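Local coordinates for protein phosphoribosylamine--glycine ligase (Thermotoga maritima, PDB 1VKZ) that catalyses the ATP-dependent joining of glycine to 5-phospho-beta-D-ribosylamine to give glycinamide ribonucleotide in de novo purine biosynthesis, at residues A[349-354]-A[393-398]; A[200-205]-A[317-322]; A[24-29]-A[287-292]. One frame throughout, in Å; residues are numbered along the deposited sequence.

Contact 1 of 3, residues A[349-354]-A[393-398]; sequences TLPEEG and YELAEK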
ATOM      1  N   THR A 349      -4.944   7.177 -25.347  1.00 41.50           N
ATOM      2  CA  THR A 349      -5.961   6.469 -26.115  1.00 40.44           C
ATOM      3  C   THR A 349      -6.311   5.180 -25.388  1.00 40.61           C
ATOM      4  O   THR A 349      -5.439   4.429 -24.956  1.00 38.13           O
ATOM      5  CB  THR A 349      -5.499   6.220 -27.550  1.00 39.54           C
ATOM      6  OG1 THR A 349      -5.785   7.380 -28.344  1.00 33.79           O
ATOM      7  CG2 THR A 349      -6.334   5.136 -28.206  1.00 44.82           C
ATOM      8  N   LEU A 350      -7.610   4.965 -25.233  1.00 43.35           N
ATOM      9  CA  LEU A 350      -8.157   3.840 -24.477  1.00 44.65           C
ATOM     10  C   LEU A 350      -9.013   2.993 -25.392  1.00 45.33           C
ATOM     11  O   LEU A 350      -9.642   3.517 -26.307  1.00 45.21           O
ATOM     12  CB  LEU A 350      -9.060   4.321 -23.343  1.00 43.41           C
ATOM     13  CG  LEU A 350      -8.477   4.917 -22.067  1.00 43.19           C
ATOM     14  CD1 LEU A 350      -9.655   5.211 -21.162  1.00 43.17           C
ATOM     15  CD2 LEU A 350      -7.450   4.009 -21.361  1.00 36.11           C
ATOM     16  N   PRO A 351      -9.040   1.687 -25.162  1.00 48.10           N
ATOM     17  CA  PRO A 351      -9.965   0.804 -25.881  1.00 50.63           C
ATOM     18  C   PRO A 351     -11.456   0.964 -25.538  1.00 52.61           C
ATOM     19  O   PRO A 351     -11.818   1.662 -24.583  1.00 52.49           O
ATOM     20  CB  PRO A 351      -9.487  -0.595 -25.468  1.00 51.98           C
ATOM     21  CG  PRO A 351      -8.758  -0.394 -24.205  1.00 48.87           C
ATOM     22  CD  PRO A 351      -8.128   0.936 -24.289  1.00 47.40           C
ATOM     23  N   GLU A 352     -12.304   0.298 -26.331  1.00 55.97           N
ATOM     24  CA  GLU A 352     -13.751   0.234 -26.070  1.00 56.81           C
ATOM     25  C   GLU A 352     -14.024  -0.432 -24.714  1.00 58.37           C
ATOM     26  O   GLU A 352     -14.806   0.090 -23.914  1.00 60.85           O
ATOM     27  CB  GLU A 352     -14.479  -0.511 -27.192  1.00 56.27           C
ATOM     28  N   GLU A 353     -13.367  -1.559 -24.433  1.00 57.43           N
ATOM     29  CA  GLU A 353     -13.570  -2.232 -23.141  1.00 57.35           C
ATOM     30  C   GLU A 353     -12.277  -2.709 -22.459  1.00 54.70           C
ATOM     31  O   GLU A 353     -11.169  -2.502 -22.960  1.00 55.76           O
ATOM     32  CB  GLU A 353     -14.642  -3.343 -23.255  1.00 56.76           C
ATOM     33  CG  GLU A 353     -14.264  -4.608 -24.015  1.00 59.37           C
ATOM     34  CD  GLU A 353     -15.454  -5.569 -24.132  1.00 60.95           C
ATOM     35  OE1 GLU A 353     -16.138  -5.807 -23.103  1.00 67.65           O
ATOM     36  OE2 GLU A 353     -15.726  -6.073 -25.248  1.00 62.10           O
ATOM     37  N   GLY A 354     -12.448  -3.305 -21.282  1.00 52.16           N
ATOM     38  CA  GLY A 354     -11.337  -3.724 -20.429  1.00 50.27           C
ATOM     39  C   GLY A 354     -11.477  -3.141 -19.037  1.00 47.53           C
ATOM     40  O   GLY A 354     -11.941  -2.025 -18.864  1.00 47.15           O
ATOM     41  N   TYR A 393      -2.233  -8.116 -20.367  1.00 45.56           N
ATOM     42  CA  TYR A 393      -1.248  -7.639 -21.346  1.00 42.98           C
ATOM     43  C   TYR A 393      -1.873  -7.291 -22.689  1.00 42.59           C
ATOM     44  O   TYR A 393      -1.487  -6.299 -23.311  1.00 41.69           O
ATOM     45  CB  TYR A 393      -0.090  -8.653 -21.492  1.00 41.39           C
ATOM     46  CG  TYR A 393       0.971  -8.423 -20.453  1.00 33.88           C
ATOM     47  CD1 TYR A 393       1.819  -7.322 -20.542  1.00 34.49           C
ATOM     48  CD2 TYR A 393       1.107  -9.270 -19.366  1.00 31.80           C
ATOM     49  CE1 TYR A 393       2.790  -7.063 -19.553  1.00 38.53           C
ATOM     50  CE2 TYR A 393       2.059  -9.025 -18.372  1.00 32.11           C
ATOM     51  CZ  TYR A 393       2.900  -7.916 -18.473  1.00 34.64           C
ATOM     52  OH  TYR A 393       3.857  -7.686 -17.514  1.00 34.25           O
ATOM     53  N   GLU A 394      -2.844  -8.096 -23.110  1.00 43.22           N
ATOM     54  CA  GLU A 394      -3.661  -7.794 -24.278  1.00 43.71           C
ATOM     55  C   GLU A 394      -4.281  -6.407 -24.152  1.00 43.76           C
ATOM     56  O   GLU A 394      -4.325  -5.637 -25.115  1.00 43.12           O
ATOM     57  CB  GLU A 394      -4.765  -8.856 -24.469  1.00 45.35           C
ATOM     58  CG  GLU A 394      -4.312 -10.203 -25.048  1.00 39.26           C
ATOM     59  CD  GLU A 394      -5.354 -11.322 -24.850  1.00 46.61           C
ATOM     60  OE1 GLU A 394      -6.525 -11.010 -24.523  1.00 52.91           O
ATOM     61  OE2 GLU A 394      -5.022 -12.528 -25.018  1.00 48.72           O
ATOM     62  N   LEU A 395      -4.735  -6.077 -22.948  1.00 46.28           N
ATOM     63  CA  LEU A 395      -5.288  -4.748 -22.678  1.00 46.26           C
ATOM     64  C   LEU A 395      -4.192  -3.683 -22.686  1.00 46.45           C
ATOM     65  O   LEU A 395      -4.362  -2.626 -23.272  1.00 49.01           O
ATOM     66  CB  LEU A 395      -6.062  -4.717 -21.354  1.00 44.25           C
ATOM     67  CG  LEU A 395      -6.782  -3.418 -21.002  1.00 44.77           C
ATOM     68  CD1 LEU A 395      -7.562  -2.904 -22.158  1.00 40.67           C
ATOM     69  CD2 LEU A 395      -7.693  -3.614 -19.793  1.00 46.92           C
ATOM     70  N   ALA A 396      -3.060  -3.948 -22.066  1.00 45.13           N
ATOM     71  CA  ALA A 396      -2.023  -2.930 -22.013  1.00 46.33           C
ATOM     72  C   ALA A 396      -1.532  -2.522 -23.439  1.00 47.93           C
ATOM     73  O   ALA A 396      -1.204  -1.338 -23.683  1.00 47.45           O
ATOM     74  CB  ALA A 396      -0.866  -3.393 -21.124  1.00 44.22           C
ATOM     75  N   GLU A 397      -1.514  -3.493 -24.368  1.00 47.82           N
ATOM     76  CA  GLU A 397      -1.162  -3.240 -25.771  1.00 47.66           C
ATOM     77  C   GLU A 397      -2.195  -2.348 -26.471  1.00 47.63           C
ATOM     78  O   GLU A 397      -1.847  -1.638 -27.407  1.00 50.73           O
ATOM     79  CB  GLU A 397      -1.021  -4.555 -26.559  1.00 46.65           C
ATOM     80  CG  GLU A 397       0.012  -5.556 -26.032  1.00 49.00           C
ATOM     81  CD  GLU A 397      -0.327  -7.013 -26.390  1.00 51.31           C
ATOM     82  OE1 GLU A 397      -0.844  -7.247 -27.510  1.00 57.66           O
ATOM     83  OE2 GLU A 397      -0.082  -7.933 -25.567  1.00 49.16           O
ATOM     84  N   LYS A 398      -3.458  -2.388 -26.031  1.00 46.94           N
ATOM     85  CA  LYS A 398      -4.526  -1.552 -26.627  1.00 46.72           C
ATOM     86  C   LYS A 398      -4.510  -0.116 -26.114  1.00 43.42           C
ATOM     87  O   LYS A 398      -5.160   0.773 -26.666  1.00 38.55           O
ATOM     88  CB  LYS A 398      -5.915  -2.128 -26.328  1.00 47.06           C
ATOM     89  CG  LYS A 398      -6.279  -3.392 -27.087  1.00 47.31           C
ATOM     90  CD  LYS A 398      -7.793  -3.673 -26.958  1.00 49.24           C
ATOM     91  CE  LYS A 398      -8.192  -5.010 -27.568  1.00 52.75           C
ATOM     92  NZ  LYS A 398      -7.563  -6.145 -26.827  1.00 58.74           N
TER
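The pyrrolidine ring of Pro351 is the one ring that meets the opposing segment, and three of its carbons make contact, CG chiefly with Leu395, CB and CD with Lys398. Ring carbon CG of Pro351 touches CD1 of Leu395 at 3.5 Å, a little closer than usual for two carbons, and the two side chains cross at about a right angle. Beside it, Pro351 CB lies 3.8 Å from CD of Lys398, whose aliphatic chain runs obliquely across the ring before bending at chi4. The third carbon, Pro351 CD, is 3.8 Å from the backbone O of Lys398. Within the C domain, this is how the loop between strands 327-334 and 356-364 leans on the 393-398 part of helix 385-398. That helix lies against the antiparallel sheet, with Ala396 on Leu333 and Leu395 on Ile356. Leu395 serves both sheet and loop: with CG anti to the backbone N (chi1 -175°), CD1 also comes within 3.7 Å of Glu353 O, while CD2 sits 3.7 Å from CA of Gly354. A side chain at Gly354 would collide with that CD2 and, at this residue's phi of 126°, press on the preceding carbonyl oxygen as well. No hydrogen bond crosses between the segments; the backbone of Thr349 is hydrogen-bonded instead to that of His400, just past the helical segment.

Contact 2 of 3, residues A[200-205]-A[317-322]; sequences MAVVNG and GKMEPV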
HETATM    1  N   MSE A 200      -2.435  -8.356   4.487  1.00 41.42           N
HETATM    2  CA  MSE A 200      -3.382  -7.272   4.625  1.00 44.67           C
HETATM    3  C   MSE A 200      -4.650  -7.782   5.255  1.00 42.17           C
HETATM    4  O   MSE A 200      -5.146  -8.863   4.947  1.00 41.16           O
HETATM    5  CB  MSE A 200      -3.747  -6.691   3.248  1.00 43.04           C
HETATM    6  CG  MSE A 200      -3.078  -5.374   2.907  1.00 53.67           C
HETATM    7 SE   MSE A 200      -2.804  -5.157   0.943  1.00 57.86          SE
HETATM    8  CE  MSE A 200      -1.107  -6.301   0.898  1.00 57.70           C
ATOM      9  N   ALA A 201      -5.218  -6.972   6.113  1.00 42.95           N
ATOM     10  CA  ALA A 201      -6.454  -7.359   6.742  1.00 43.21           C
ATOM     11  C   ALA A 201      -7.417  -6.177   6.907  1.00 41.67           C
ATOM     12  O   ALA A 201      -7.008  -5.007   7.080  1.00 39.46           O
ATOM     13  CB  ALA A 201      -6.160  -8.012   8.069  1.00 42.98           C
ATOM     14  N   VAL A 202      -8.703  -6.519   6.849  1.00 42.76           N
ATOM     15  CA  VAL A 202      -9.775  -5.642   7.319  1.00 42.24           C
ATOM     16  C   VAL A 202      -9.929  -5.957   8.787  1.00 41.00           C
ATOM     17  O   VAL A 202      -9.979  -7.115   9.171  1.00 43.43           O
ATOM     18  CB  VAL A 202     -11.120  -5.871   6.581  1.00 41.30           C
ATOM     19  CG1 VAL A 202     -12.069  -4.754   6.888  1.00 37.95           C
ATOM     20  CG2 VAL A 202     -10.919  -5.943   5.072  1.00 45.76           C
ATOM     21  N   VAL A 203     -10.007  -4.910   9.586  1.00 40.32           N
ATOM     22  CA  VAL A 203      -9.846  -4.974  11.023  1.00 41.47           C
ATOM     23  C   VAL A 203     -10.923  -4.132  11.748  1.00 41.88           C
ATOM     24  O   VAL A 203     -11.259  -3.024  11.317  1.00 36.07           O
ATOM     25  CB  VAL A 203      -8.473  -4.443  11.446  1.00 42.29           C
ATOM     26  CG1 VAL A 203      -8.379  -4.389  12.972  1.00 42.79           C
ATOM     27  CG2 VAL A 203      -7.345  -5.293  10.870  1.00 44.35           C
ATOM     28  N   ASN A 204     -11.452  -4.695  12.840  1.00 44.69           N
ATOM     29  CA  ASN A 204     -12.330  -3.995  13.806  1.00 44.42           C
ATOM     30  C   ASN A 204     -11.937  -4.462  15.172  1.00 43.43           C
ATOM     31  O   ASN A 204     -12.278  -5.568  15.571  1.00 44.36           O
ATOM     32  CB  ASN A 204     -13.827  -4.312  13.570  1.00 45.18           C
ATOM     33  CG  ASN A 204     -14.767  -3.680  14.640  1.00 50.12           C
ATOM     34  OD1 ASN A 204     -14.489  -2.620  15.230  1.00 56.10           O
ATOM     35  ND2 ASN A 204     -15.899  -4.331  14.857  1.00 57.96           N
ATOM     36  N   GLY A 205     -11.195  -3.618  15.875  1.00 44.10           N
ATOM     37  CA  GLY A 205     -10.725  -3.913  17.209  1.00 43.01           C
ATOM     38  C   GLY A 205      -9.859  -5.132  17.138  1.00 43.84           C
ATOM     39  O   GLY A 205      -8.811  -5.074  16.517  1.00 45.49           O
ATOM     40  N   GLY A 317     -19.966  -5.290  12.981  1.00 42.89           N
ATOM     41  CA  GLY A 317     -20.442  -6.671  12.892  1.00 44.66           C
ATOM     42  C   GLY A 317     -19.356  -7.672  12.550  1.00 46.07           C
ATOM     43  O   GLY A 317     -18.170  -7.307  12.365  1.00 46.02           O
ATOM     44  N   LYS A 318     -19.778  -8.934  12.463  1.00 46.80           N
ATOM     45  CA  LYS A 318     -18.915 -10.059  12.058  1.00 48.28           C
ATOM     46  C   LYS A 318     -18.516  -9.998  10.599  1.00 47.50           C
ATOM     47  O   LYS A 318     -19.363  -9.864   9.727  1.00 48.59           O
ATOM     48  CB  LYS A 318     -19.630 -11.392  12.305  1.00 48.80           C
ATOM     49  CG  LYS A 318     -19.885 -11.677  13.764  1.00 48.39           C
ATOM     50  CD  LYS A 318     -20.815 -12.870  13.935  1.00 50.32           C
ATOM     51  CE  LYS A 318     -21.374 -12.929  15.343  1.00 49.02           C
ATOM     52  NZ  LYS A 318     -22.714 -13.562  15.351  1.00 53.06           N
HETATM   53  N   MSE A 319     -17.222 -10.088  10.323  1.00 47.21           N
HETATM   54  CA  MSE A 319     -16.770 -10.107   8.952  1.00 47.54           C
HETATM   55  C   MSE A 319     -16.587 -11.532   8.540  1.00 45.69           C
HETATM   56  O   MSE A 319     -16.090 -12.358   9.308  1.00 42.71           O
HETATM   57  CB  MSE A 319     -15.464  -9.359   8.788  1.00 48.03           C
HETATM   58  CG  MSE A 319     -15.594  -7.881   9.069  1.00 52.24           C
HETATM   59 SE   MSE A 319     -13.850  -7.024   9.202  1.00 54.63          SE
HETATM   60  CE  MSE A 319     -13.187  -7.873  10.847  1.00 47.19           C
ATOM     61  N   GLU A 320     -17.002 -11.802   7.308  1.00 45.87           N
ATOM     62  CA  GLU A 320     -16.863 -13.098   6.704  1.00 47.02           C
ATOM     63  C   GLU A 320     -15.604 -13.097   5.846  1.00 44.93           C
ATOM     64  O   GLU A 320     -15.238 -12.054   5.307  1.00 45.10           O
ATOM     65  CB  GLU A 320     -18.094 -13.388   5.844  1.00 48.23           C
ATOM     66  CG  GLU A 320     -19.394 -13.435   6.633  1.00 52.62           C
ATOM     67  CD  GLU A 320     -19.456 -14.603   7.616  1.00 60.25           C
ATOM     68  OE1 GLU A 320     -18.722 -15.602   7.409  1.00 60.62           O
ATOM     69  OE2 GLU A 320     -20.238 -14.520   8.597  1.00 60.85           O
ATOM     70  N   PRO A 321     -14.939 -14.246   5.741  1.00 44.01           N
ATOM     71  CA  PRO A 321     -13.723 -14.396   4.929  1.00 45.37           C
ATOM     72  C   PRO A 321     -13.823 -13.881   3.491  1.00 47.06           C
ATOM     73  O   PRO A 321     -14.851 -14.058   2.837  1.00 47.72           O
ATOM     74  CB  PRO A 321     -13.506 -15.922   4.894  1.00 44.98           C
ATOM     75  CG  PRO A 321     -14.153 -16.433   6.116  1.00 43.82           C
ATOM     76  CD  PRO A 321     -15.280 -15.493   6.445  1.00 45.05           C
ATOM     77  N   VAL A 322     -12.745 -13.285   2.993  1.00 48.13           N
ATOM     78  CA  VAL A 322     -12.715 -12.836   1.603  1.00 48.67           C
ATOM     79  C   VAL A 322     -12.028 -13.860   0.690  1.00 49.67           C
ATOM     80  O   VAL A 322     -10.806 -13.884   0.579  1.00 52.72           O
ATOM     81  CB  VAL A 322     -12.047 -11.473   1.503  1.00 48.11           C
ATOM     82  CG1 VAL A 322     -11.993 -10.986   0.051  1.00 43.10           C
ATOM     83  CG2 VAL A 322     -12.815 -10.500   2.405  1.00 50.43           C
TER
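A beta hairpin of the ATP-grasp domain, strands 195-204 and 207-210, is met here by the irregular connection that leads from helix 303-315 toward strand 327-334. Strand 195-204 is an inner strand of its antiparallel sheet, with 207-210 on one side and 269-277 on the other. Gly205 begins the tight turn between the hairpin strands; its phi of 61° and psi of -113° are consistent with the first inner position of a type II' turn. Side chains alternate along the strand, so Val202 and Asn204 point toward the 317-322 segment while Val203 points away and packs on Phe208 and Leu270. The gap is wide for backbones, with CA of Val202 and CA of Met319 8.5 Å apart, and one long side chain spans it. Met319, present as selenomethionine, reaches out and bends at chi3 (-67°), so that its last two atoms make the contact. Its SE lies 3.7 Å from CG1 of Val202, the branch anti to the backbone N, and the two chains cross obliquely. Beyond the bend, CE of Met319 comes within 3.7 Å of Val202 O. The same methyl lies 4.1 Å from the backbone N of Asn204, alongside the strand. Met319 also touches Asn207 and Val209, so it rests on both strands of the hairpin. Toward the turn the fit loosens: Asn204 ND2 is 4.5 Å from Gly317 O, too far for a hydrogen bond. With no hydrogen bond or salt bridge between the segments, the contact depends on dispersion and on the flexible shape of a selenoether chain, which sets no strict direction on the approach.

Contact 3 of 3, residues A[24-29]-A[287-292]; sequences GGREHA and NVRLGD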
ATOM      1  N   GLY A  24      -5.695   7.601  -6.645  1.00 46.57           N
ATOM      2  CA  GLY A  24      -4.966   6.528  -7.299  1.00 45.88           C
ATOM      3  C   GLY A  24      -5.872   5.396  -7.709  1.00 43.46           C
ATOM      4  O   GLY A  24      -7.054   5.494  -7.570  1.00 41.94           O
ATOM      5  N   GLY A  25      -5.282   4.321  -8.228  1.00 44.24           N
ATOM      6  CA  GLY A  25      -6.013   3.138  -8.673  1.00 42.55           C
ATOM      7  C   GLY A  25      -6.592   2.331  -7.543  1.00 42.01           C
ATOM      8  O   GLY A  25      -7.617   1.690  -7.726  1.00 46.82           O
ATOM      9  N   ARG A  26      -5.963   2.381  -6.367  1.00 41.39           N
ATOM     10  CA  ARG A  26      -6.499   1.776  -5.131  1.00 40.20           C
ATOM     11  C   ARG A  26      -7.843   2.378  -4.822  1.00 42.68           C
ATOM     12  O   ARG A  26      -8.821   1.677  -4.596  1.00 46.02           O
ATOM     13  CB  ARG A  26      -5.524   2.056  -4.002  1.00 40.02           C
ATOM     14  CG  ARG A  26      -5.917   1.677  -2.598  1.00 42.52           C
ATOM     15  CD  ARG A  26      -4.782   1.904  -1.596  1.00 44.53           C
ATOM     16  NE  ARG A  26      -4.244   3.266  -1.653  1.00 55.88           N
ATOM     17  CZ  ARG A  26      -2.990   3.649  -1.337  1.00 55.22           C
ATOM     18  NH1 ARG A  26      -2.071   2.796  -0.921  1.00 52.68           N
ATOM     19  NH2 ARG A  26      -2.657   4.928  -1.449  1.00 60.07           N
ATOM     20  N   GLU A  27      -7.898   3.701  -4.875  1.00 43.38           N
ATOM     21  CA  GLU A  27      -9.075   4.446  -4.551  1.00 41.38           C
ATOM     22  C   GLU A  27     -10.161   4.142  -5.574  1.00 43.39           C
ATOM     23  O   GLU A  27     -11.317   3.898  -5.220  1.00 43.38           O
ATOM     24  CB  GLU A  27      -8.741   5.927  -4.532  1.00 40.78           C
ATOM     25  CG  GLU A  27      -7.942   6.368  -3.311  1.00 42.45           C
ATOM     26  CD  GLU A  27      -6.458   5.997  -3.310  1.00 49.92           C
ATOM     27  OE1 GLU A  27      -5.812   5.820  -4.377  1.00 55.94           O
ATOM     28  OE2 GLU A  27      -5.900   5.915  -2.217  1.00 50.47           O
ATOM     29  N   HIS A  28      -9.777   4.151  -6.840  1.00 42.44           N
ATOM     30  CA  HIS A  28     -10.704   3.860  -7.903  1.00 42.40           C
ATOM     31  C   HIS A  28     -11.158   2.411  -7.814  1.00 40.23           C
ATOM     32  O   HIS A  28     -12.322   2.131  -7.964  1.00 42.48           O
ATOM     33  CB  HIS A  28     -10.077   4.204  -9.267  1.00 42.96           C
ATOM     34  CG  HIS A  28     -11.014   4.047 -10.421  1.00 34.19           C
ATOM     35  ND1 HIS A  28     -10.573   3.918 -11.721  1.00 34.50           N
ATOM     36  CD2 HIS A  28     -12.365   3.988 -10.474  1.00 42.31           C
ATOM     37  CE1 HIS A  28     -11.619   3.783 -12.523  1.00 37.83           C
ATOM     38  NE2 HIS A  28     -12.716   3.803 -11.791  1.00 34.97           N
ATOM     39  N   ALA A  29     -10.250   1.493  -7.542  1.00 42.23           N
ATOM     40  CA  ALA A  29     -10.637   0.109  -7.328  1.00 43.36           C
ATOM     41  C   ALA A  29     -11.655  -0.027  -6.174  1.00 42.31           C
ATOM     42  O   ALA A  29     -12.712  -0.661  -6.325  1.00 44.14           O
ATOM     43  CB  ALA A  29      -9.432  -0.735  -7.092  1.00 44.37           C
ATOM     44  N   ASN A 287       1.771  -0.863   7.647  1.00 41.44           N
ATOM     45  CA  ASN A 287       1.055   0.214   6.986  1.00 43.44           C
ATOM     46  C   ASN A 287      -0.393   0.133   7.424  1.00 41.87           C
ATOM     47  O   ASN A 287      -0.898  -0.926   7.745  1.00 40.17           O
ATOM     48  CB  ASN A 287       1.215   0.123   5.464  1.00 44.93           C
ATOM     49  CG  ASN A 287       2.664   0.347   5.008  1.00 49.72           C
ATOM     50  OD1 ASN A 287       3.580   0.604   5.834  1.00 56.97           O
ATOM     51  ND2 ASN A 287       2.884   0.273   3.691  1.00 44.23           N
ATOM     52  N   VAL A 288      -1.038   1.278   7.505  1.00 44.40           N
ATOM     53  CA  VAL A 288      -2.411   1.353   8.048  1.00 46.00           C
ATOM     54  C   VAL A 288      -3.404   1.609   6.950  1.00 48.07           C
ATOM     55  O   VAL A 288      -4.385   2.294   7.147  1.00 54.84           O
ATOM     56  CB  VAL A 288      -2.553   2.432   9.136  1.00 44.75           C
ATOM     57  CG1 VAL A 288      -1.728   2.020  10.375  1.00 45.27           C
ATOM     58  CG2 VAL A 288      -2.145   3.784   8.610  1.00 38.33           C
ATOM     59  N   ARG A 289      -3.127   1.062   5.787  1.00 47.80           N
ATOM     60  CA  ARG A 289      -4.048   1.069   4.700  1.00 51.08           C
ATOM     61  C   ARG A 289      -3.576  -0.006   3.719  1.00 49.84           C
ATOM     62  O   ARG A 289      -2.518  -0.589   3.903  1.00 49.60           O
ATOM     63  CB  ARG A 289      -4.092   2.446   4.058  1.00 52.72           C
ATOM     64  CG  ARG A 289      -2.740   3.121   3.905  1.00 59.84           C
ATOM     65  CD  ARG A 289      -1.777   2.402   2.981  1.00 67.61           C
ATOM     66  NE  ARG A 289      -0.471   3.056   2.898  1.00 76.83           N
ATOM     67  CZ  ARG A 289       0.523   2.664   2.096  1.00 75.52           C
ATOM     68  NH1 ARG A 289       0.377   1.618   1.285  1.00 79.30           N
ATOM     69  NH2 ARG A 289       1.671   3.330   2.102  1.00 70.44           N
ATOM     70  N   LEU A 290      -4.340  -0.256   2.673  1.00 48.20           N
ATOM     71  CA  LEU A 290      -4.018  -1.345   1.767  1.00 47.62           C
ATOM     72  C   LEU A 290      -3.034  -0.821   0.784  1.00 45.55           C
ATOM     73  O   LEU A 290      -3.002   0.387   0.568  1.00 44.62           O
ATOM     74  CB  LEU A 290      -5.265  -1.769   1.021  1.00 50.24           C
ATOM     75  CG  LEU A 290      -6.392  -2.250   1.916  1.00 52.09           C
ATOM     76  CD1 LEU A 290      -7.627  -2.387   1.063  1.00 47.88           C
ATOM     77  CD2 LEU A 290      -5.970  -3.557   2.586  1.00 51.96           C
ATOM     78  N   GLY A 291      -2.269  -1.726   0.171  1.00 44.38           N
ATOM     79  CA  GLY A 291      -1.300  -1.373  -0.879  1.00 44.95           C
ATOM     80  C   GLY A 291      -1.867  -1.010  -2.266  1.00 44.03           C
ATOM     81  O   GLY A 291      -3.053  -1.224  -2.553  1.00 45.57           O
ATOM     82  N   ASP A 292      -1.003  -0.417  -3.095  1.00 42.61           N
ATOM     83  CA  ASP A 292      -1.292  -0.010  -4.478  1.00 43.86           C
ATOM     84  C   ASP A 292      -0.052  -0.434  -5.245  1.00 45.30           C
ATOM     85  O   ASP A 292       0.991   0.149  -5.047  1.00 46.23           O
ATOM     86  CB  ASP A 292      -1.442   1.505  -4.564  1.00 45.38           C
ATOM     87  CG  ASP A 292      -2.251   1.990  -5.789  1.00 47.41           C
ATOM     88  OD1 ASP A 292      -2.310   1.359  -6.849  1.00 40.71           O
ATOM     89  OD2 ASP A 292      -2.876   3.058  -5.767  1.00 52.54           O
TER
HETATM   90  O   HOH W   1      -2.347   4.063  -8.333  1.00 31.79           O
HETATM   91  O   HOH W   2      -2.995   5.382  -4.693  1.00 31.90           O
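Arg26, in the first turn of helix 25-36, joins the N domain to the ATP-grasp loop 287-292, and its long side chain forms the tight part of the contact. The chain is extended to CD and bends at chi3 (53°), which brings Arg26 NH1 3.0 Å from Leu290 O for a hydrogen bond in the carbonyl plane (N-H...O 142°). Asp292 CB lies over one face of the guanidinium. Nearer the chain, Arg26 NE forms a salt bridge with Glu27 OE2 at 3.2 Å. One like-charged neighbour intrudes: Arg289 NH1 is 3.5 Å from Arg26 NH1. An alanine at Arg26 would remove the bond to Leu290 O and the salt bridge to Glu27, and would probably loosen the hold of the helix start on the loop. The other side is wetter. Gly24, the N-cap residue, has no side chain, and Asp292 OD2 instead accepts from the backbone N of Arg26 at 3.2 Å, from above the carboxylate plane (N-H...O 155°). Two waters complete the grip on Asp292 OD2: water 1, itself held by Gly25 N, donates to it at 2.8 Å, and water 2 donates to it at 2.6 Å while also donating to Glu27 OE1. Three donors thus converge on one oxygen. The helix start and Arg26 would tend to keep Asp292 ionised, whereas Glu27, with OE1 4.3 Å from Asp292 OD2, and nearby Glu296 would push the other way, a tension that water 2 probably eases.

How the contacts relate
Contacts 2 and 3 are neighbours, their centres about 17 Å apart, and they touch directly: CG of Met200 lies 3.4 Å from CD2 of Leu290. Their segments alternate along the chain (24-29, 200-205, 287-292, 317-322), so each contact closes around one segment of the other. Contact 1 stands apart, about 22 Å centre to centre from contact 3 and 34 Å from contact 2. A bridge between domains still runs that way, since His28 ND1 is hydrogen-bonded to Phe358 N, and Phe358 also touches Leu350. Contact 3 lies nearest the predicted metal site: it contains Asn287, a predicted magnesium ligand, and Arg289 lies about 7 Å, side chain to side chain, from Glu285, the other predicted magnesium ligand.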